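Local coordinates for pullulanase (Klebsiella oxytoca, PDB 2YOC), which hydrolyses alpha-1,6-glucosidic linkages in pullulan and related branched alpha-glucans, and is a substrate of a type 2 secretion system, at residues 590-602 / 625-637. Residues are numbered along the deposited sequence; the frame is centred on the assembly and turned at random.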
loop_
_atom_site.group_PDB
_atom_site.type_symbol
_atom_site.label_atom_id
_atom_site.label_comp_id
_atom_site.label_asym_id
_atom_site.label_seq_id
_atom_site.Cartn_x
_atom_site.Cartn_y
_atom_site.Cartn_z
ATOM N N ASP B 590 24.381 33.236 -1.471
ATOM C CA ASP B 590 24.687 31.819 -1.566
ATOM C C ASP B 590 25.978 31.614 -0.691
ATOM O O ASP B 590 26.965 32.343 -0.878
ATOM C CB ASP B 590 24.995 31.515 -3.035
ATOM C CG ASP B 590 24.434 30.233 -3.578
ATOM O OD1 ASP B 590 24.951 29.152 -3.195
ATOM O OD2 ASP B 590 23.543 30.303 -4.463
ATOM N N VAL B 591 25.926 30.705 0.306
ATOM C CA VAL B 591 27.049 30.459 1.223
ATOM C C VAL B 591 27.585 29.047 1.158
ATOM O O VAL B 591 26.821 28.128 0.857
ATOM C CB VAL B 591 26.848 30.971 2.656
ATOM C CG1 VAL B 591 26.969 32.482 2.694
ATOM C CG2 VAL B 591 25.517 30.519 3.235
ATOM N N VAL B 592 28.916 28.878 1.337
ATOM C CA VAL B 592 29.572 27.565 1.203
ATOM C C VAL B 592 30.393 27.208 2.455
ATOM O O VAL B 592 31.616 27.278 2.417
ATOM C CB VAL B 592 30.421 27.442 -0.106
ATOM C CG1 VAL B 592 30.843 26.001 -0.344
ATOM C CG2 VAL B 592 29.676 27.970 -1.328
ATOM N N TYR B 593 29.748 26.835 3.549
ATOM C CA TYR B 593 30.506 26.490 4.731
ATOM C C TYR B 593 30.865 25.009 4.810
ATOM O O TYR B 593 31.669 24.626 5.665
ATOM C CB TYR B 593 29.798 26.974 6.002
ATOM C CG TYR B 593 29.704 28.479 6.068
ATOM C CD1 TYR B 593 30.813 29.255 6.396
ATOM C CD2 TYR B 593 28.504 29.135 5.796
ATOM C CE1 TYR B 593 30.740 30.644 6.419
ATOM C CE2 TYR B 593 28.404 30.523 5.877
ATOM C CZ TYR B 593 29.535 31.276 6.158
ATOM O OH TYR B 593 29.459 32.642 6.196
ATOM N N ASN B 594 30.296 24.181 3.910
ATOM C CA ASN B 594 30.493 22.724 3.904
ATOM C C ASN B 594 31.921 22.256 3.628
ATOM O O ASN B 594 32.321 21.187 4.110
ATOM C CB ASN B 594 29.476 22.025 3.009
ATOM C CG ASN B 594 29.631 22.355 1.560
ATOM O OD1 ASN B 594 30.586 21.934 0.907
ATOM N ND2 ASN B 594 28.703 23.118 1.021
ATOM N N HIS B 595 32.691 23.072 2.889
ATOM C CA HIS B 595 34.067 22.773 2.547
ATOM C C HIS B 595 34.931 24.028 2.508
ATOM O O HIS B 595 34.424 25.150 2.518
ATOM C CB HIS B 595 34.136 22.028 1.195
ATOM C CG HIS B 595 33.810 22.847 -0.044
ATOM N ND1 HIS B 595 32.526 22.879 -0.579
ATOM C CD2 HIS B 595 34.632 23.535 -0.873
ATOM C CE1 HIS B 595 32.605 23.617 -1.676
ATOM N NE2 HIS B 595 33.846 24.050 -1.887
ATOM N N THR B 596 36.242 23.821 2.453
ATOM C CA THR B 596 37.258 24.841 2.263
ATOM C C THR B 596 37.844 24.496 0.891
ATOM O O THR B 596 37.677 23.340 0.467
ATOM C CB THR B 596 38.314 24.747 3.358
ATOM O OG1 THR B 596 38.932 23.450 3.338
ATOM C CG2 THR B 596 37.744 25.056 4.737
ATOM N N ASN B 597 38.498 25.453 0.178
ATOM C CA ASN B 597 39.046 25.113 -1.137
ATOM C C ASN B 597 40.228 24.096 -1.050
ATOM O O ASN B 597 40.419 23.295 -1.972
ATOM C CB ASN B 597 39.385 26.360 -1.951
ATOM C CG ASN B 597 39.984 26.076 -3.301
ATOM O OD1 ASN B 597 39.313 25.697 -4.262
ATOM N ND2 ASN B 597 41.266 26.236 -3.394
ATOM N N ALA B 598 40.965 24.097 0.091
ATOM C CA ALA B 598 42.116 23.232 0.368
ATOM C C ALA B 598 42.428 23.091 1.873
ATOM O O ALA B 598 41.872 23.807 2.722
ATOM C CB ALA B 598 43.332 23.763 -0.355
ATOM N N ALA B 599 43.321 22.136 2.181
ATOM C CA ALA B 599 43.834 21.826 3.512
ATOM C C ALA B 599 45.318 21.456 3.362
ATOM O O ALA B 599 45.871 21.590 2.269
ATOM C CB ALA B 599 43.043 20.685 4.127
ATOM N N GLY B 600 45.960 21.024 4.444
ATOM C CA GLY B 600 47.372 20.646 4.404
ATOM C C GLY B 600 48.308 21.810 4.637
ATOM O O GLY B 600 47.904 22.972 4.511
ATOM N N PRO B 601 49.580 21.545 4.980
ATOM C CA PRO B 601 50.495 22.658 5.280
ATOM C C PRO B 601 51.126 23.334 4.062
ATOM O O PRO B 601 51.939 24.259 4.232
ATOM C CB PRO B 601 51.536 22.019 6.196
ATOM C CG PRO B 601 51.572 20.620 5.784
ATOM C CD PRO B 601 50.232 20.242 5.192
ATOM N N THR B 602 50.755 22.904 2.831
ATOM C CA THR B 602 51.390 23.489 1.648
ATOM C C THR B 602 50.512 24.290 0.735
ATOM O O THR B 602 50.973 25.334 0.241
ATOM C CB THR B 602 52.309 22.502 0.938
ATOM O OG1 THR B 602 51.555 21.353 0.544
ATOM C CG2 THR B 602 53.478 22.083 1.809
ATOM N N SER B 625 42.897 11.388 6.797
ATOM C CA SER B 625 42.858 12.141 5.532
ATOM C C SER B 625 41.584 12.994 5.527
ATOM O O SER B 625 40.548 12.556 6.060
ATOM C CB SER B 625 42.842 11.202 4.328
ATOM O OG SER B 625 43.779 10.137 4.442
ATOM N N VAL B 626 41.676 14.227 4.977
ATOM C CA VAL B 626 40.540 15.145 4.921
ATOM C C VAL B 626 39.559 14.537 3.956
ATOM O O VAL B 626 39.943 14.190 2.838
ATOM C CB VAL B 626 40.927 16.598 4.517
ATOM C CG1 VAL B 626 39.687 17.489 4.372
ATOM C CG2 VAL B 626 41.923 17.204 5.503
ATOM N N GLU B 627 38.313 14.363 4.398
ATOM C CA GLU B 627 37.271 13.769 3.576
ATOM C C GLU B 627 36.885 14.716 2.444
ATOM O O GLU B 627 37.129 15.920 2.536
ATOM C CB GLU B 627 36.096 13.295 4.438
ATOM C CG GLU B 627 36.470 12.115 5.321
ATOM C CD GLU B 627 35.339 11.441 6.063
ATOM O OE1 GLU B 627 34.358 12.135 6.423
ATOM O OE2 GLU B 627 35.445 10.214 6.304
ATOM N N SER B 628 36.405 14.166 1.332
ATOM C CA SER B 628 36.081 14.966 0.147
ATOM C C SER B 628 34.657 14.699 -0.373
ATOM O O SER B 628 34.382 14.866 -1.569
ATOM C CB SER B 628 37.116 14.723 -0.946
ATOM O OG SER B 628 37.221 13.336 -1.239
ATOM N N ALA B 629 33.746 14.313 0.533
ATOM C CA ALA B 629 32.364 13.996 0.166
ATOM C C ALA B 629 31.662 15.127 -0.563
ATOM O O ALA B 629 30.882 14.866 -1.470
ATOM C CB ALA B 629 31.561 13.566 1.384
ATOM N N THR B 630 31.985 16.366 -0.215
ATOM C CA THR B 630 31.373 17.552 -0.803
ATOM C C THR B 630 31.976 17.917 -2.153
ATOM O O THR B 630 31.365 18.663 -2.903
ATOM C CB THR B 630 31.509 18.757 0.170
ATOM O OG1 THR B 630 32.868 19.168 0.223
ATOM C CG2 THR B 630 31.005 18.450 1.574
ATOM N N CYS B 631 33.139 17.320 -2.467
ATOM C CA CYS B 631 34.185 17.576 -3.464
ATOM C C CYS B 631 35.198 18.096 -2.483
ATOM O O CYS B 631 34.881 18.299 -1.297
ATOM C CB CYS B 631 33.803 18.710 -4.427
ATOM S SG CYS B 631 33.823 20.389 -3.672
ATOM N N CYS B 632 36.318 18.547 -2.985
ATOM C CA CYS B 632 37.187 19.392 -2.184
ATOM C C CYS B 632 37.520 18.945 -0.731
ATOM O O CYS B 632 37.716 17.756 -0.478
ATOM C CB CYS B 632 36.634 20.819 -2.240
ATOM S SG CYS B 632 35.722 21.189 -3.771
ATOM N N SER B 633 37.613 19.900 0.199
ATOM C CA SER B 633 38.046 19.642 1.563
ATOM C C SER B 633 36.961 19.844 2.587
ATOM O O SER B 633 36.732 20.954 3.061
ATOM C CB SER B 633 39.302 20.456 1.871
ATOM O OG SER B 633 40.292 20.236 0.873
ATOM N N ASP B 634 36.293 18.751 2.923
ATOM C CA ASP B 634 35.185 18.733 3.865
ATOM C C ASP B 634 35.497 19.438 5.183
ATOM O O ASP B 634 36.389 19.017 5.916
ATOM C CB ASP B 634 34.711 17.284 4.160
ATOM C CG ASP B 634 34.100 16.473 3.013
ATOM O OD1 ASP B 634 34.095 16.974 1.854
ATOM O OD2 ASP B 634 33.660 15.320 3.270
ATOM N N SER B 635 34.733 20.502 5.484
ATOM C CA SER B 635 34.837 21.241 6.724
ATOM C C SER B 635 34.060 20.495 7.802
ATOM O O SER B 635 33.284 19.584 7.485
ATOM C CB SER B 635 34.266 22.633 6.529
ATOM O OG SER B 635 32.857 22.577 6.406
ATOM N N ALA B 636 34.242 20.896 9.067
ATOM C CA ALA B 636 33.590 20.264 10.203
ATOM C C ALA B 636 32.725 21.230 10.973
ATOM O O ALA B 636 33.109 21.630 12.079
ATOM C CB ALA B 636 34.618 19.625 11.128
ATOM N N PRO B 637 31.515 21.568 10.469
ATOM C CA PRO B 637 30.623 22.444 11.255
ATOM C C PRO B 637 30.206 21.849 12.609
ATOM O O PRO B 637 29.666 22.580 13.451
ATOM C CB PRO B 637 29.425 22.660 10.328
ATOM C CG PRO B 637 29.450 21.524 9.371
ATOM C CD PRO B 637 30.884 21.145 9.199
HETATM O O HOH W 1 39.932 20.822 -2.250
#
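H595 and D634 face each other as a non-hydrogen-bonded antiparallel pair, and T596 pairs with S633 beside them through T596 N to S633 O at 3.0 Å, so that a two-stranded ribbon forms just beyond the third strand, 586-591, of the parallel eight-stranded barrel. D590 to H595 spell the DVVYNH motif typical of alpha-amylase-type (GH13) barrels, and the contact illustrates how a long beta-alpha loop, running from strand 586-591 to helix 640-655, folds back on its own beginning. Vicinal cysteines cover the histidine: the C631-C632 disulfide lies over one face of the H595 ring, with C631 SG 4.0 Å from the ring centroid and almost on its normal. Within that ring's plane, ND1 donates to N594 OD1 at 2.6 Å, while NE2 reaches the carbonyl of Y547, so both nitrogens are engaged and the ring's rotation is fixed. T630 slides alongside N594, its CB 3.4 Å from N594 OD1; the asparagine's ND2 turns instead to D665. D634, whose side chain leaves the backbone away from 590-602, accepts the N-H groups of A629 (OD2) and T630 (OD1) and steadies the S628-C631 type I turn. One residue beyond the ribbon, S635 N donates to N594 O at 2.9 Å. With its OG set between backbone N and carbonyl carbon (chi1 71°), S635 also brings its hydroxyl within hydrogen-bonding range of two carbonyl oxygens, Y593 O and N594 O.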